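Local coordinates for protein probable glucarate dehydratase (Mycobacterium smegmatis str. MC2 155, PDB 3VDG) that probably dehydrates glucarate or a related acid sugar, as a metal-dependent member of the enolase superfamily, at residues A[354-359]-A[391-396]; A[338-343]-A[360-365]. One frame throughout, in Å; residues are numbered along the deposited sequence. Where two conformers were deposited one is given.

Contact 1: residues A[354-359]-A[391-396]; sequences AMVHLA and GEVQVP
The imidazole of H357 lies against V395 and P396 while its NE2 hydrogen-bonds to L401 O, which gives the buried ring a fixed polar anchor beyond the contact. H357 sits on helix 349-360, one of the outer helices of the modified TIM barrel of the enolase superfamily. The other partner is strand 392-394, which pairs antiparallel with strand 166-174, and the loop that follows it. The ring is met obliquely: V395 CG2 comes to 3.7 Å from H357 ND1, and P396 O to 3.4 Å from H357 CE1. The proline ring packs on the same imidazole, with P396 CD 3.8 Å from H357 NE2.

V356, the residue before H357, sends its methyls to different neighbours. With CG1 anti to the backbone N (chi1 167°), that branch reaches the V395 backbone, 3.8 Å from V395 CA, and lies 4.1 Å from P396 CD. The second branch faces V393, whose side chain crosses that of V356 at about a right angle. F169 of strand 166-174 also touches V356 and V393, so helix and sheet close on a shared apolar seam. Within it, V356 CG2 is 4.0 Å from V393 CB.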
loop_
_atom_site.group_PDB
_atom_site.type_symbol
_atom_site.label_atom_id
_atom_site.label_comp_id
_atom_site.label_asym_id
_atom_site.label_seq_id
_atom_site.Cartn_x
_atom_site.Cartn_y
_atom_site.Cartn_z
ATOM N N ALA A 354 15.263 -7.801 -7.574
ATOM C CA ALA A 354 14.266 -7.024 -6.849
ATOM C C ALA A 354 13.014 -6.785 -7.716
ATOM O O ALA A 354 11.889 -6.885 -7.225
ATOM C CB ALA A 354 14.874 -5.712 -6.376
ATOM N N MET A 355 13.223 -6.470 -8.995
ATOM C CA MET A 355 12.141 -6.270 -9.955
ATOM C C MET A 355 11.311 -7.550 -10.064
ATOM O O MET A 355 10.091 -7.508 -10.113
ATOM C CB MET A 355 12.704 -5.890 -11.358
ATOM C CG MET A 355 13.438 -4.536 -11.444
ATOM S SD MET A 355 14.551 -4.390 -12.886
ATOM C CE MET A 355 13.330 -4.186 -14.187
ATOM N N VAL A 356 11.975 -8.699 -10.096
ATOM C CA VAL A 356 11.261 -9.954 -10.271
ATOM C C VAL A 356 10.413 -10.275 -9.020
ATOM O O VAL A 356 9.256 -10.628 -9.137
ATOM C CB VAL A 356 12.225 -11.117 -10.608
ATOM C CG1 VAL A 356 11.509 -12.460 -10.471
ATOM C CG2 VAL A 356 12.812 -10.925 -12.010
ATOM N N HIS A 357 10.970 -10.116 -7.824
ATOM C CA HIS A 357 10.170 -10.376 -6.614
ATOM C C HIS A 357 8.979 -9.450 -6.517
ATOM O O HIS A 357 7.878 -9.873 -6.157
ATOM C CB HIS A 357 11.014 -10.274 -5.343
ATOM C CG HIS A 357 11.867 -11.491 -5.077
ATOM N ND1 HIS A 357 11.363 -12.638 -4.566
ATOM C CD2 HIS A 357 13.235 -11.704 -5.250
ATOM C CE1 HIS A 357 12.357 -13.545 -4.438
ATOM N NE2 HIS A 357 13.504 -12.969 -4.846
ATOM N N LEU A 358 9.190 -8.180 -6.824
ATOM C CA LEU A 358 8.110 -7.195 -6.828
ATOM C C LEU A 358 7.003 -7.570 -7.819
ATOM O O LEU A 358 5.834 -7.678 -7.450
ATOM C CB LEU A 358 8.672 -5.801 -7.156
ATOM C CG LEU A 358 7.638 -4.682 -7.371
ATOM C CD1 LEU A 358 6.770 -4.490 -6.116
ATOM C CD2 LEU A 358 8.345 -3.375 -7.762
ATOM N N ALA A 359 7.365 -7.789 -9.076
ATOM C CA ALA A 359 6.359 -8.117 -10.085
ATOM C C ALA A 359 5.657 -9.448 -9.769
ATOM O O ALA A 359 4.475 -9.589 -10.014
ATOM C CB ALA A 359 6.999 -8.176 -11.456
ATOM N N GLY A 391 11.137 -15.645 -22.416
ATOM C CA GLY A 391 10.764 -14.235 -22.204
ATOM C C GLY A 391 10.467 -13.910 -20.736
ATOM O O GLY A 391 10.094 -12.796 -20.424
ATOM N N GLU A 392 10.643 -14.882 -19.836
ATOM C CA GLU A 392 10.276 -14.673 -18.441
ATOM C C GLU A 392 11.370 -15.168 -17.510
ATOM O O GLU A 392 12.221 -15.978 -17.900
ATOM C CB GLU A 392 8.938 -15.351 -18.131
ATOM C CG GLU A 392 8.959 -16.840 -18.433
ATOM C CD GLU A 392 7.644 -17.534 -18.154
ATOM O OE1 GLU A 392 7.674 -18.769 -17.967
ATOM O OE2 GLU A 392 6.592 -16.856 -18.124
ATOM N N VAL A 393 11.375 -14.634 -16.287
ATOM C CA VAL A 393 12.338 -15.039 -15.260
ATOM C C VAL A 393 11.543 -15.670 -14.113
ATOM O O VAL A 393 10.603 -15.057 -13.609
ATOM C CB VAL A 393 13.118 -13.836 -14.685
ATOM C CG1 VAL A 393 14.131 -14.307 -13.632
ATOM C CG2 VAL A 393 13.798 -13.053 -15.808
ATOM N N GLN A 394 11.895 -16.871 -13.727
ATOM C CA GLN A 394 11.241 -17.538 -12.632
ATOM C C GLN A 394 11.545 -16.818 -11.304
ATOM O O GLN A 394 12.646 -16.461 -11.099
ATOM C CB GLN A 394 11.694 -18.985 -12.584
ATOM C CG GLN A 394 11.000 -19.765 -11.506
ATOM C CD GLN A 394 10.980 -21.272 -11.745
ATOM O OE1 GLN A 394 12.009 -21.894 -11.986
ATOM N NE2 GLN A 394 9.792 -21.857 -11.662
ATOM N N VAL A 395 10.573 -16.615 -10.446
ATOM C CA VAL A 395 10.842 -15.921 -9.181
ATOM C C VAL A 395 11.677 -16.858 -8.292
ATOM O O VAL A 395 11.328 -18.022 -8.155
ATOM C CB VAL A 395 9.539 -15.421 -8.503
ATOM C CG1 VAL A 395 8.602 -16.561 -8.159
ATOM C CG2 VAL A 395 9.851 -14.601 -7.258
ATOM N N PRO A 396 12.809 -16.373 -7.743
ATOM C CA PRO A 396 13.601 -17.242 -6.858
ATOM C C PRO A 396 12.781 -17.652 -5.629
ATOM O O PRO A 396 12.014 -16.840 -5.099
ATOM C CB PRO A 396 14.771 -16.341 -6.427
ATOM C CG PRO A 396 14.903 -15.337 -7.541
ATOM C CD PRO A 396 13.484 -15.083 -8.007
#

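Contact 2: residues A[338-343]-A[360-365]; sequences LGLSMH and AATPNL. With FMT (formic acid), chain B.
L340 and L365 both hold CG anti to the backbone N, L340 almost exactly (chi1 -177°) and L365 with a clear deviation (chi1 -152°), and their side chains cross at about a right angle. L340 CD2 thereby lies 4.0 Å from L365 CG and 3.8 Å from T362 CG2. Further along strand 339-342, M342 bends at its last torsion and sets CE 3.7 Å from L365 CD1.

The loop side is shaped by a type I turn from T362 to L365, with R164 bonded to T362 O and P363 O. Two waters bridge the segments: one donates to L338 O and accepts from N364 ND2, which also bonds A330 O; the other accepts from L340 N and donates to N364 O at 2.6 Å. The strand edge facing the turn is therefore partly satisfied by water, whereas L340 O, buried 3.9 Å from L365 CD2, has no polar partner in the model.

Past the strand's end, H343 NE2 donates to formate O2 at 2.7 Å in a nearly straight bond (178°), with the formate at the ring edge. N246 ND2 also holds the formate. H343 ND1 is hydrogen-bonded to D316 OD2, just past the end of the neighbouring strand 312-315, consistent with the His-Asp dyad at the ends of the seventh and sixth barrel strands in the glucarate dehydratase family.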
loop_
_atom_site.group_PDB
_atom_site.type_symbol
_atom_site.label_atom_id
_atom_site.label_comp_id
_atom_site.label_asym_id
_atom_site.label_seq_id
_atom_site.Cartn_x
_atom_site.Cartn_y
_atom_site.Cartn_z
ATOM N N LEU A 338 -6.139 2.609 -12.960
ATOM C CA LEU A 338 -4.975 2.754 -13.840
ATOM C C LEU A 338 -4.277 1.414 -14.034
ATOM O O LEU A 338 -4.158 0.624 -13.083
ATOM C CB LEU A 338 -3.978 3.728 -13.201
ATOM C CG LEU A 338 -4.493 5.140 -12.893
ATOM C CD1 LEU A 338 -3.423 5.936 -12.153
ATOM C CD2 LEU A 338 -4.899 5.844 -14.177
ATOM N N GLY A 339 -3.793 1.151 -15.243
ATOM C CA GLY A 339 -3.018 -0.064 -15.482
ATOM C C GLY A 339 -1.618 0.120 -14.900
ATOM O O GLY A 339 -1.213 1.240 -14.558
ATOM N N LEU A 340 -0.871 -0.972 -14.791
ATOM C CA LEU A 340 0.455 -0.922 -14.142
ATOM C C LEU A 340 1.463 -1.711 -14.946
ATOM O O LEU A 340 1.228 -2.871 -15.281
ATOM C CB LEU A 340 0.392 -1.501 -12.726
ATOM C CG LEU A 340 1.721 -1.434 -11.943
ATOM C CD1 LEU A 340 2.012 0.009 -11.545
ATOM C CD2 LEU A 340 1.628 -2.315 -10.703
ATOM N N SER A 341 2.588 -1.084 -15.256
ATOM C CA SER A 341 3.654 -1.776 -15.960
ATOM C C SER A 341 4.932 -1.489 -15.167
ATOM O O SER A 341 4.855 -1.057 -14.002
ATOM C CB SER A 341 3.724 -1.255 -17.413
ATOM O OG SER A 341 4.665 -1.990 -18.197
ATOM N N MET A 342 6.095 -1.714 -15.767
ATOM C CA MET A 342 7.357 -1.402 -15.083
ATOM C C MET A 342 8.418 -0.837 -16.030
ATOM O O MET A 342 8.659 -1.375 -17.120
ATOM C CB MET A 342 7.909 -2.628 -14.339
ATOM C CG MET A 342 9.111 -2.316 -13.455
ATOM S SD MET A 342 9.808 -3.787 -12.646
ATOM C CE MET A 342 8.439 -4.329 -11.618
ATOM N N HIS A 343 9.048 0.245 -15.578
ATOM C CA HIS A 343 10.076 0.992 -16.291
ATOM C C HIS A 343 11.412 0.491 -15.841
ATOM O O HIS A 343 11.555 -0.016 -14.727
ATOM C CB HIS A 343 9.934 2.479 -15.904
ATOM C CG HIS A 343 11.128 3.346 -16.267
ATOM N ND1 HIS A 343 12.157 3.582 -15.400
ATOM C CD2 HIS A 343 11.433 4.045 -17.436
ATOM C CE1 HIS A 343 13.068 4.387 -15.995
ATOM N NE2 HIS A 343 12.624 4.671 -17.239
ATOM N N ALA A 360 6.390 -10.423 -9.233
ATOM C CA ALA A 360 5.776 -11.708 -8.907
ATOM C C ALA A 360 4.643 -11.548 -7.885
ATOM O O ALA A 360 3.642 -12.270 -7.953
ATOM C CB ALA A 360 6.821 -12.686 -8.401
ATOM N N ALA A 361 4.812 -10.611 -6.945
ATOM C CA ALA A 361 3.878 -10.393 -5.828
ATOM C C ALA A 361 2.784 -9.362 -6.099
ATOM O O ALA A 361 2.002 -9.024 -5.213
ATOM C CB ALA A 361 4.656 -9.991 -4.573
ATOM N N THR A 362 2.735 -8.835 -7.315
ATOM C CA THR A 362 1.793 -7.757 -7.615
ATOM C C THR A 362 0.672 -8.283 -8.511
ATOM O O THR A 362 0.884 -8.526 -9.689
ATOM C CB THR A 362 2.520 -6.590 -8.301
ATOM O OG1 THR A 362 3.554 -6.124 -7.430
ATOM C CG2 THR A 362 1.549 -5.425 -8.577
ATOM N N PRO A 363 -0.530 -8.454 -7.947
ATOM C CA PRO A 363 -1.610 -9.068 -8.734
ATOM C C PRO A 363 -1.889 -8.303 -10.037
ATOM O O PRO A 363 -2.064 -8.923 -11.087
ATOM C CB PRO A 363 -2.830 -9.018 -7.783
ATOM C CG PRO A 363 -2.244 -8.842 -6.419
ATOM C CD PRO A 363 -0.944 -8.106 -6.576
ATOM N N ASN A 364 -1.902 -6.970 -9.980
ATOM C CA ASN A 364 -2.304 -6.170 -11.160
ATOM C C ASN A 364 -1.139 -5.752 -12.077
ATOM O O ASN A 364 -1.315 -4.911 -12.965
ATOM C CB ASN A 364 -3.146 -4.939 -10.759
ATOM C CG ASN A 364 -2.412 -4.016 -9.784
ATOM O OD1 ASN A 364 -1.700 -4.486 -8.907
ATOM N ND2 ASN A 364 -2.601 -2.695 -9.927
ATOM N N LEU A 365 0.049 -6.315 -11.870
ATOM C CA LEU A 365 1.156 -6.043 -12.806
ATOM C C LEU A 365 1.143 -7.136 -13.847
ATOM O O LEU A 365 1.822 -8.148 -13.690
ATOM C CB LEU A 365 2.520 -5.987 -12.114
ATOM C CG LEU A 365 3.523 -5.078 -12.855
ATOM C CD1 LEU A 365 4.803 -4.854 -12.062
ATOM C CD2 LEU A 365 3.842 -5.606 -14.248
HETATM C C FMT B . 13.529 6.421 -20.291
HETATM O O1 FMT B . 12.336 6.392 -20.576
HETATM O O2 FMT B . 13.922 6.301 -19.017
HETATM O O HOH W 1 -4.065 -1.845 -12.189
HETATM O O HOH W 2 -2.476 -3.375 -14.680
#

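Helix 349-360 joins the two contacts: contact 1 packs it on strand 392-394, and contact 2 ties the loop after it back to strand 339-342, which precedes it in the chain. The centres are about 12 Å apart, and direct packing links them, as where M355 CB lies 3.8 Å from M342 SD and V395 CG2 lies 3.8 Å from A360 CB. Contact 2 is the more buried; contact 1 is partly exposed on its V395 and P396 side. Contact 1 is apolar apart from an imidazole anchored elsewhere, whereas contact 2 combines a leucine and methionine core with bridging waters, and its strand leads to H343, where formate, probably from the crystallisation liquor, is bound.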